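Local coordinates for putative sugar binding protein (Salmonella enterica subsp. enterica serovar Typhimurium, PDB 3KNZ) that probably binds a sugar or sugar-phosphate derivative through its SIS domains, and may act like the isomerising half of glucosamine-6-phosphate synthase, at residues 43-48 and 98-103; 165-170 and 193-198; 172-177 and 186-191. All coordinates share one frame; numbering follows the deposited sequence.

Contact 1: residues 43-48 and 98-103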
loop_
_atom_site.group_PDB
_atom_site.type_symbol
_atom_site.label_atom_id
_atom_site.label_comp_id
_atom_site.label_asym_id
_atom_site.label_seq_id
_atom_site.Cartn_x
_atom_site.Cartn_y
_atom_site.Cartn_z
ATOM N N GLN A 43 -14.723 12.949 -22.476
ATOM C CA GLN A 43 -14.734 14.254 -23.137
ATOM C C GLN A 43 -14.252 15.348 -22.187
ATOM O O GLN A 43 -13.400 16.160 -22.549
ATOM C CB GLN A 43 -16.136 14.594 -23.638
ATOM C CG GLN A 43 -16.259 16.003 -24.220
ATOM C CD GLN A 43 -17.697 16.374 -24.552
ATOM O OE1 GLN A 43 -18.577 15.510 -24.607
ATOM N NE2 GLN A 43 -17.944 17.665 -24.769
ATOM N N ALA A 44 -14.799 15.356 -20.973
ATOM C CA ALA A 44 -14.446 16.353 -19.961
ATOM C C ALA A 44 -12.962 16.305 -19.595
ATOM O O ALA A 44 -12.329 17.334 -19.352
ATOM C CB ALA A 44 -15.298 16.154 -18.718
ATOM N N LEU A 45 -12.419 15.097 -19.552
ATOM C CA LEU A 45 -11.021 14.893 -19.227
ATOM C C LEU A 45 -10.142 15.560 -20.275
ATOM O O LEU A 45 -9.236 16.322 -19.945
ATOM C CB LEU A 45 -10.732 13.389 -19.146
ATOM C CG LEU A 45 -9.287 12.927 -18.955
ATOM C CD1 LEU A 45 -9.256 11.441 -18.631
ATOM C CD2 LEU A 45 -8.428 13.227 -20.181
ATOM N N THR A 46 -10.435 15.288 -21.543
ATOM C CA THR A 46 -9.640 15.822 -22.648
ATOM C C THR A 46 -9.745 17.336 -22.794
ATOM O O THR A 46 -8.768 17.987 -23.143
ATOM C CB THR A 46 -10.040 15.182 -23.995
ATOM O OG1 THR A 46 -10.004 13.753 -23.888
ATOM C CG2 THR A 46 -9.096 15.637 -25.099
ATOM N N GLU A 47 -10.926 17.890 -22.530
ATOM C CA GLU A 47 -11.157 19.331 -22.673
ATOM C C GLU A 47 -10.682 20.183 -21.496
ATOM O O GLU A 47 -10.256 21.312 -21.695
ATOM C CB GLU A 47 -12.647 19.615 -22.903
ATOM C CG GLU A 47 -13.206 19.103 -24.230
ATOM C CD GLU A 47 -14.697 19.414 -24.411
ATOM O OE1 GLU A 47 -15.336 19.907 -23.452
ATOM O OE2 GLU A 47 -15.230 19.157 -25.517
ATOM N N ARG A 48 -10.754 19.655 -20.279
ATOM C CA ARG A 48 -10.384 20.427 -19.088
ATOM C C ARG A 48 -8.959 20.203 -18.559
ATOM O O ARG A 48 -8.721 20.292 -17.354
ATOM C CB ARG A 48 -11.380 20.156 -17.962
ATOM C CG ARG A 48 -12.806 20.567 -18.269
ATOM C CD ARG A 48 -13.688 20.297 -17.067
ATOM N NE ARG A 48 -15.073 20.702 -17.274
ATOM C CZ ARG A 48 -16.030 20.582 -16.359
ATOM N NH1 ARG A 48 -15.759 20.065 -15.163
ATOM N NH2 ARG A 48 -17.264 20.984 -16.639
ATOM N N LYS A 98 -3.484 18.944 -12.276
ATOM C CA LYS A 98 -4.905 18.708 -12.393
ATOM C C LYS A 98 -5.122 17.232 -12.673
ATOM O O LYS A 98 -4.489 16.662 -13.555
ATOM C CB LYS A 98 -5.502 19.575 -13.491
ATOM C CG LYS A 98 -7.011 19.586 -13.512
ATOM C CD LYS A 98 -7.519 20.800 -14.263
ATOM C CE LYS A 98 -9.023 20.867 -14.221
ATOM N NZ LYS A 98 -9.534 22.122 -14.828
ATOM N N ALA A 99 -6.010 16.613 -11.907
ATOM C CA ALA A 99 -6.273 15.192 -12.042
ATOM C C ALA A 99 -7.755 14.878 -12.099
ATOM O O ALA A 99 -8.604 15.716 -11.767
ATOM C CB ALA A 99 -5.665 14.445 -10.864
ATOM N N LEU A 100 -8.052 13.664 -12.544
ATOM C CA LEU A 100 -9.398 13.145 -12.487
ATOM C C LEU A 100 -9.354 12.195 -11.301
ATOM O O LEU A 100 -8.727 11.136 -11.367
ATOM C CB LEU A 100 -9.775 12.387 -13.753
ATOM C CG LEU A 100 -11.080 11.592 -13.648
ATOM C CD1 LEU A 100 -12.260 12.530 -13.541
ATOM C CD2 LEU A 100 -11.233 10.680 -14.844
ATOM N N VAL A 101 -9.964 12.596 -10.195
ATOM C CA VAL A 101 -10.000 11.749 -9.017
ATOM C C VAL A 101 -11.262 10.915 -9.077
ATOM O O VAL A 101 -12.365 11.451 -9.076
ATOM C CB VAL A 101 -9.955 12.568 -7.719
ATOM C CG1 VAL A 101 -10.212 11.671 -6.531
ATOM C CG2 VAL A 101 -8.607 13.270 -7.585
ATOM N N VAL A 102 -11.091 9.600 -9.164
ATOM C CA VAL A 102 -12.222 8.690 -9.231
ATOM C C VAL A 102 -12.378 7.997 -7.891
ATOM O O VAL A 102 -11.508 7.245 -7.465
ATOM C CB VAL A 102 -12.032 7.615 -10.319
ATOM C CG1 VAL A 102 -13.263 6.731 -10.402
ATOM C CG2 VAL A 102 -11.730 8.256 -11.667
ATOM N N GLY A 103 -13.485 8.269 -7.218
ATOM C CA GLY A 103 -13.768 7.644 -5.936
ATOM C C GLY A 103 -14.499 6.360 -6.222
ATOM O O GLY A 103 -15.478 6.369 -6.965
#

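Contact 2: residues 165-170 and 193-198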
loop_
_atom_site.group_PDB
_atom_site.type_symbol
_atom_site.label_atom_id
_atom_site.label_comp_id
_atom_site.label_asym_id
_atom_site.label_seq_id
_atom_site.Cartn_x
_atom_site.Cartn_y
_atom_site.Cartn_z
ATOM N N THR A 165 -16.207 -3.939 -11.425
ATOM C CA THR A 165 -15.488 -2.693 -11.152
ATOM C C THR A 165 -14.253 -2.614 -12.022
ATOM O O THR A 165 -13.976 -1.571 -12.605
ATOM C CB THR A 165 -15.102 -2.559 -9.670
ATOM O OG1 THR A 165 -16.289 -2.617 -8.874
ATOM C CG2 THR A 165 -14.377 -1.238 -9.405
ATOM N N VAL A 166 -13.523 -3.717 -12.116
ATOM C CA VAL A 166 -12.333 -3.755 -12.951
ATOM C C VAL A 166 -12.731 -3.515 -14.402
ATOM O O VAL A 166 -12.052 -2.784 -15.115
ATOM C CB VAL A 166 -11.566 -5.097 -12.825
ATOM C CG1 VAL A 166 -10.457 -5.188 -13.893
ATOM C CG2 VAL A 166 -10.996 -5.260 -11.399
ATOM N N LEU A 167 -13.836 -4.110 -14.842
ATOM C CA LEU A 167 -14.279 -3.902 -16.222
ATOM C C LEU A 167 -14.723 -2.453 -16.445
ATOM O O LEU A 167 -14.395 -1.847 -17.469
ATOM C CB LEU A 167 -15.396 -4.876 -16.601
ATOM C CG LEU A 167 -15.923 -4.704 -18.030
ATOM C CD1 LEU A 167 -14.778 -4.739 -19.037
ATOM C CD2 LEU A 167 -16.991 -5.753 -18.362
ATOM N N ASN A 168 -15.454 -1.906 -15.477
ATOM C CA ASN A 168 -15.923 -0.520 -15.537
ATOM C C ASN A 168 -14.728 0.417 -15.761
ATOM O O ASN A 168 -14.736 1.233 -16.681
ATOM C CB ASN A 168 -16.662 -0.146 -14.243
ATOM C CG ASN A 168 -17.687 0.951 -14.444
ATOM O OD1 ASN A 168 -18.531 0.863 -15.332
ATOM N ND2 ASN A 168 -17.649 1.967 -13.590
ATOM N N LEU A 169 -13.696 0.278 -14.929
ATOM C CA LEU A 169 -12.463 1.075 -15.055
ATOM C C LEU A 169 -11.794 0.934 -16.422
ATOM O O LEU A 169 -11.281 1.910 -16.974
ATOM C CB LEU A 169 -11.455 0.670 -13.977
ATOM C CG LEU A 169 -11.688 1.167 -12.555
ATOM C CD1 LEU A 169 -11.008 0.266 -11.541
ATOM C CD2 LEU A 169 -11.231 2.622 -12.403
HETATM N N MSE A 170 -11.779 -0.286 -16.954
HETATM C CA MSE A 170 -11.165 -0.552 -18.265
HETATM C C MSE A 170 -11.958 0.080 -19.406
HETATM O O MSE A 170 -11.378 0.557 -20.390
HETATM C CB MSE A 170 -10.997 -2.056 -18.493
HETATM C CG MSE A 170 -9.906 -2.686 -17.632
HETATM SE SE MSE A 170 -9.725 -4.577 -17.934
HETATM C CE MSE A 170 -8.083 -4.902 -16.942
ATOM N N LEU A 193 -13.232 -8.341 -28.564
ATOM C CA LEU A 193 -13.085 -9.780 -28.835
ATOM C C LEU A 193 -12.379 -10.459 -27.669
ATOM O O LEU A 193 -12.869 -11.443 -27.105
ATOM C CB LEU A 193 -12.242 -10.032 -30.086
ATOM C CG LEU A 193 -12.915 -10.436 -31.387
ATOM C CD1 LEU A 193 -11.972 -10.304 -32.591
ATOM C CD2 LEU A 193 -13.387 -11.862 -31.231
ATOM N N ARG A 194 -11.212 -9.927 -27.324
ATOM C CA ARG A 194 -10.409 -10.485 -26.255
ATOM C C ARG A 194 -11.177 -10.561 -24.940
ATOM O O ARG A 194 -11.184 -11.604 -24.288
ATOM C CB ARG A 194 -9.106 -9.699 -26.094
ATOM C CG ARG A 194 -8.133 -9.903 -27.258
ATOM C CD ARG A 194 -6.717 -9.603 -26.820
ATOM N NE ARG A 194 -6.362 -8.193 -26.876
ATOM C CZ ARG A 194 -5.523 -7.593 -26.036
ATOM N NH1 ARG A 194 -5.015 -8.236 -24.987
ATOM N NH2 ARG A 194 -5.252 -6.309 -26.209
HETATM N N MSE A 195 -11.832 -9.466 -24.564
HETATM C CA MSE A 195 -12.612 -9.441 -23.328
HETATM C C MSE A 195 -13.690 -10.502 -23.390
HETATM O O MSE A 195 -13.873 -11.270 -22.447
HETATM C CB MSE A 195 -13.240 -8.064 -23.094
HETATM C CG MSE A 195 -12.236 -6.981 -22.711
HETATM SE SE MSE A 195 -13.049 -5.229 -22.678
HETATM C CE MSE A 195 -11.495 -4.154 -22.282
ATOM N N GLU A 196 -14.389 -10.538 -24.520
ATOM C CA GLU A 196 -15.460 -11.492 -24.761
ATOM C C GLU A 196 -14.942 -12.937 -24.734
ATOM O O GLU A 196 -15.617 -13.829 -24.232
ATOM C CB GLU A 196 -16.115 -11.182 -26.107
ATOM C CG GLU A 196 -17.267 -12.095 -26.475
ATOM C CD GLU A 196 -17.752 -11.894 -27.904
ATOM O OE1 GLU A 196 -16.964 -11.462 -28.777
ATOM O OE2 GLU A 196 -18.934 -12.191 -28.162
ATOM N N LYS A 197 -13.756 -13.179 -25.276
ATOM C CA LYS A 197 -13.217 -14.529 -25.258
ATOM C C LYS A 197 -12.935 -14.955 -23.813
ATOM O O LYS A 197 -13.283 -16.068 -23.413
ATOM C CB LYS A 197 -11.955 -14.639 -26.108
ATOM C CG LYS A 197 -11.412 -16.066 -26.229
ATOM C CD LYS A 197 -10.141 -16.116 -27.061
ATOM C CE LYS A 197 -9.534 -17.509 -27.091
ATOM N NZ LYS A 197 -8.228 -17.531 -27.813
ATOM N N THR A 198 -12.316 -14.069 -23.032
ATOM C CA THR A 198 -12.040 -14.361 -21.629
ATOM C C THR A 198 -13.352 -14.614 -20.877
ATOM O O THR A 198 -13.472 -15.598 -20.141
ATOM C CB THR A 198 -11.222 -13.230 -20.937
ATOM O OG1 THR A 198 -9.913 -13.153 -21.514
ATOM C CG2 THR A 198 -11.069 -13.497 -19.442
#

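Contact 3: residues 172-177 and 186-191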
loop_
_atom_site.group_PDB
_atom_site.type_symbol
_atom_site.label_atom_id
_atom_site.label_comp_id
_atom_site.label_asym_id
_atom_site.label_seq_id
_atom_site.Cartn_x
_atom_site.Cartn_y
_atom_site.Cartn_z
ATOM N N LEU A 172 -13.670 2.822 -19.118
ATOM C CA LEU A 172 -13.406 4.253 -19.060
ATOM C C LEU A 172 -12.144 4.558 -19.876
ATOM O O LEU A 172 -12.132 5.493 -20.678
ATOM C CB LEU A 172 -13.257 4.740 -17.616
ATOM C CG LEU A 172 -12.901 6.224 -17.446
ATOM C CD1 LEU A 172 -13.880 7.114 -18.197
ATOM C CD2 LEU A 172 -12.845 6.616 -15.972
ATOM N N ALA A 173 -11.102 3.749 -19.685
ATOM C CA ALA A 173 -9.833 3.908 -20.400
ATOM C C ALA A 173 -10.029 3.845 -21.913
ATOM O O ALA A 173 -9.394 4.596 -22.661
ATOM C CB ALA A 173 -8.832 2.849 -19.951
ATOM N N LEU A 174 -10.894 2.936 -22.362
ATOM C CA LEU A 174 -11.211 2.806 -23.788
ATOM C C LEU A 174 -11.978 4.021 -24.290
ATOM O O LEU A 174 -11.826 4.422 -25.452
ATOM C CB LEU A 174 -11.986 1.513 -24.066
ATOM C CG LEU A 174 -11.126 0.281 -24.376
ATOM C CD1 LEU A 174 -9.795 0.293 -23.641
ATOM C CD2 LEU A 174 -11.900 -1.012 -24.120
ATOM N N ALA A 175 -12.797 4.606 -23.416
ATOM C CA ALA A 175 -13.551 5.804 -23.764
ATOM C C ALA A 175 -12.584 6.979 -23.940
ATOM O O ALA A 175 -12.718 7.762 -24.881
ATOM C CB ALA A 175 -14.596 6.115 -22.703
ATOM N N VAL A 176 -11.601 7.090 -23.045
ATOM C CA VAL A 176 -10.611 8.162 -23.134
ATOM C C VAL A 176 -9.765 8.004 -24.399
ATOM O O VAL A 176 -9.495 8.985 -25.100
ATOM C CB VAL A 176 -9.696 8.220 -21.879
ATOM C CG1 VAL A 176 -8.512 9.160 -22.107
ATOM C CG2 VAL A 176 -10.504 8.638 -20.645
ATOM N N ALA A 177 -9.358 6.769 -24.694
ATOM C CA ALA A 177 -8.562 6.498 -25.899
ATOM C C ALA A 177 -9.373 6.829 -27.160
ATOM O O ALA A 177 -8.827 7.329 -28.148
ATOM C CB ALA A 177 -8.076 5.043 -25.921
ATOM N N GLU A 186 -10.693 -1.028 -35.433
ATOM C CA GLU A 186 -10.081 -2.352 -35.358
ATOM C C GLU A 186 -9.548 -2.684 -33.970
ATOM O O GLU A 186 -9.722 -3.799 -33.491
ATOM C CB GLU A 186 -8.949 -2.496 -36.360
ATOM C CG GLU A 186 -9.398 -2.502 -37.773
ATOM C CD GLU A 186 -8.363 -3.108 -38.679
ATOM O OE1 GLU A 186 -8.335 -2.733 -39.867
ATOM O OE2 GLU A 186 -7.576 -3.958 -38.194
ATOM N N GLN A 187 -8.872 -1.718 -33.359
ATOM C CA GLN A 187 -8.329 -1.877 -32.016
ATOM C C GLN A 187 -9.474 -2.068 -31.030
ATOM O O GLN A 187 -9.443 -2.955 -30.179
ATOM C CB GLN A 187 -7.512 -0.645 -31.636
ATOM C CG GLN A 187 -6.263 -0.463 -32.470
ATOM C CD GLN A 187 -5.532 0.818 -32.140
ATOM O OE1 GLN A 187 -6.124 1.901 -32.107
ATOM N NE2 GLN A 187 -4.230 0.706 -31.913
ATOM N N ARG A 188 -10.483 -1.219 -31.153
ATOM C CA ARG A 188 -11.669 -1.314 -30.327
ATOM C C ARG A 188 -12.249 -2.726 -30.451
ATOM O O ARG A 188 -12.399 -3.444 -29.461
ATOM C CB ARG A 188 -12.690 -0.268 -30.797
ATOM C CG ARG A 188 -14.055 -0.294 -30.115
ATOM C CD ARG A 188 -14.097 0.484 -28.832
ATOM N NE ARG A 188 -15.402 0.353 -28.189
ATOM C CZ ARG A 188 -15.728 0.910 -27.024
ATOM N NH1 ARG A 188 -14.851 1.661 -26.366
ATOM N NH2 ARG A 188 -16.936 0.719 -26.513
ATOM N N ARG A 189 -12.547 -3.130 -31.680
ATOM C CA ARG A 189 -13.161 -4.428 -31.928
ATOM C C ARG A 189 -12.302 -5.567 -31.406
ATOM O O ARG A 189 -12.822 -6.558 -30.898
ATOM C CB ARG A 189 -13.439 -4.620 -33.423
ATOM C CG ARG A 189 -14.314 -5.835 -33.731
ATOM C CD ARG A 189 -14.618 -5.979 -35.223
ATOM N NE ARG A 189 -13.400 -6.142 -36.018
ATOM C CZ ARG A 189 -13.365 -6.426 -37.320
ATOM N NH1 ARG A 189 -14.482 -6.610 -38.019
ATOM N NH2 ARG A 189 -12.191 -6.540 -37.918
ATOM N N SER A 190 -10.988 -5.412 -31.523
ATOM C CA SER A 190 -10.044 -6.429 -31.082
ATOM C C SER A 190 -10.035 -6.573 -29.561
ATOM O O SER A 190 -10.017 -7.687 -29.033
ATOM C CB SER A 190 -8.637 -6.099 -31.579
ATOM O OG SER A 190 -7.726 -7.120 -31.218
ATOM N N LEU A 191 -10.032 -5.445 -28.859
ATOM C CA LEU A 191 -10.054 -5.466 -27.398
ATOM C C LEU A 191 -11.355 -6.097 -26.890
ATOM O O LEU A 191 -11.346 -6.839 -25.909
ATOM C CB LEU A 191 -9.845 -4.049 -26.833
ATOM C CG LEU A 191 -8.400 -3.532 -26.913
ATOM C CD1 LEU A 191 -8.297 -2.015 -26.871
ATOM C CD2 LEU A 191 -7.561 -4.173 -25.802
#

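Contact 1: residues 43-48 and 98-103
Lys98 reaches from just ahead of the strand that carries Leu100 to the C-terminal end of helix 36-47, where it meets the carbonyl of Arg48, the first residue beyond the helix. Its CB leaves the main chain toward the helix. CG stands anti to the backbone N (chi1 -169°), which lets the fully extended chain run straight across the gap, while the side chain also rests on Ile126 of the neighbouring strand. CD is the first atom to arrive, 3.4 Å from Arg48 O. CE of Lys98 then lies 3.2 Å from the same Arg48 O, and NZ makes a weak hydrogen bond to it, also 3.2 Å. With CE and NZ of Lys98 equally far from Arg48 O, the oxygen sits beside the last bond of the lysine and not ahead of it, a poor direction for the donor. The partial negative charge expected at this helix end would probably favour the ammonium group. The Arg48 side chain leads away toward Tyr144, and its NE stays 6.2 Å from Lys98 NZ, which probably softens the meeting of like charges. Deeper in, Leu45 sends CD1 to CD2 of Leu100 at 4.3 Å, a light apolar touch between two buried branches; Val50 packs on both leucines, and Leu100 also touches Ile126 and Ala128 of the adjacent strand. A helix that flanks a parallel five-stranded sheet of order 2-1-3-4-5, touching its middle strand through a leucine pair, fits the layered alpha/beta arrangement of the SIS fold.

Contact 2: residues 165-170 and 193-198
Selenomethionine Met195 reaches from helix 185-215 to helix 161-179, and meets two residues one turn apart on helix 161-179, Leu167 and Met170. Its CB points at the partner helix, and the extended chain beyond CG carries selenium and methyl straight across, bridging backbones whose nearest CA atoms, those of Leu167 and Met195, are 9.2 Å apart. Selenium makes the nearer touch: Met195 SE lies 4.1 Å from Leu167 CD1, the two side chains meeting at a slant. With chi1 of Leu167 at 179°, its CG swings opposite the backbone N, and CD1 is the methyl that meets the selenium. Beyond selenium, the terminal methyl CE of Met195 comes to 4.4 Å from CB of Met170, so the base and not the tip of that second selenomethionine receives it. Helices close round the group: Leu27 and Met30 of helix 15-32 lie on Leu167, Leu31 of the same helix lies on Met195, and Phe327 packs against Leu167 and Met170. No hydrogen bond or charge joins the two segments. Cohesion here therefore rests on dispersion and on the exclusion of water from three buried side chains, with the long unbranched chain of Met195, a methionine carrying selenium in the crystal, spanning the gap between the helices.

Contact 3: residues 172-177 and 186-191
Segments 172-177 and 186-191 run roughly antiparallel, and come nearest at the CA atoms of Leu174 and Arg188, 7.7 Å apart. They form the two arms of a helical hairpin: helix 161-179 ends, a short connection turns the chain, and helix 185-215 comes back alongside. Leu174 is the central side chain, pointing at the returning helix and touching two residues of it, Arg188 and Leu191, which lie three positions apart on one side of that helix. On the inner side, CD1 of Leu174 meets CD1 of Leu191 at 4.2 Å, branch against branch. Trp75 and Leu183 also pack on Leu191, while Phe71 lies on Leu174, so this half of the contact belongs to the buried helical core. The other half is nearer the surface. Arg188 does not aim its CB at the partner helix, but a bend in the chain (chi2 85°) brings the guanidinium across to it. That group works here through van der Waals contact, with no hydrogen bond to segment 172-177. It approaches the base of Leu174 obliquely, NH1 of Arg188 stopping 3.7 Å from CB of Leu174 and 4.2 Å from its carbonyl O.

How the contacts relate
Contacts 2 and 3 are successive levels of one antiparallel helix pair, 161-179 with 185-215, their centres about 11 Å apart. Contact 3 lies nearer the turn and falls, along the chain, between the two halves of contact 2. They join directly where CE of Met195 touches CD2 of Leu174 at 3.7 Å. Contact 1 joins a flanking helix to the sheet, its centre about 18 Å from that of contact 3 and 22 Å from that of contact 2. Leu45 provides the link: its CD1 packs on CG2 of Val176 at 3.7 Å, tying helix 36-47 to the hairpin. Contacts 1 and 2 do not touch.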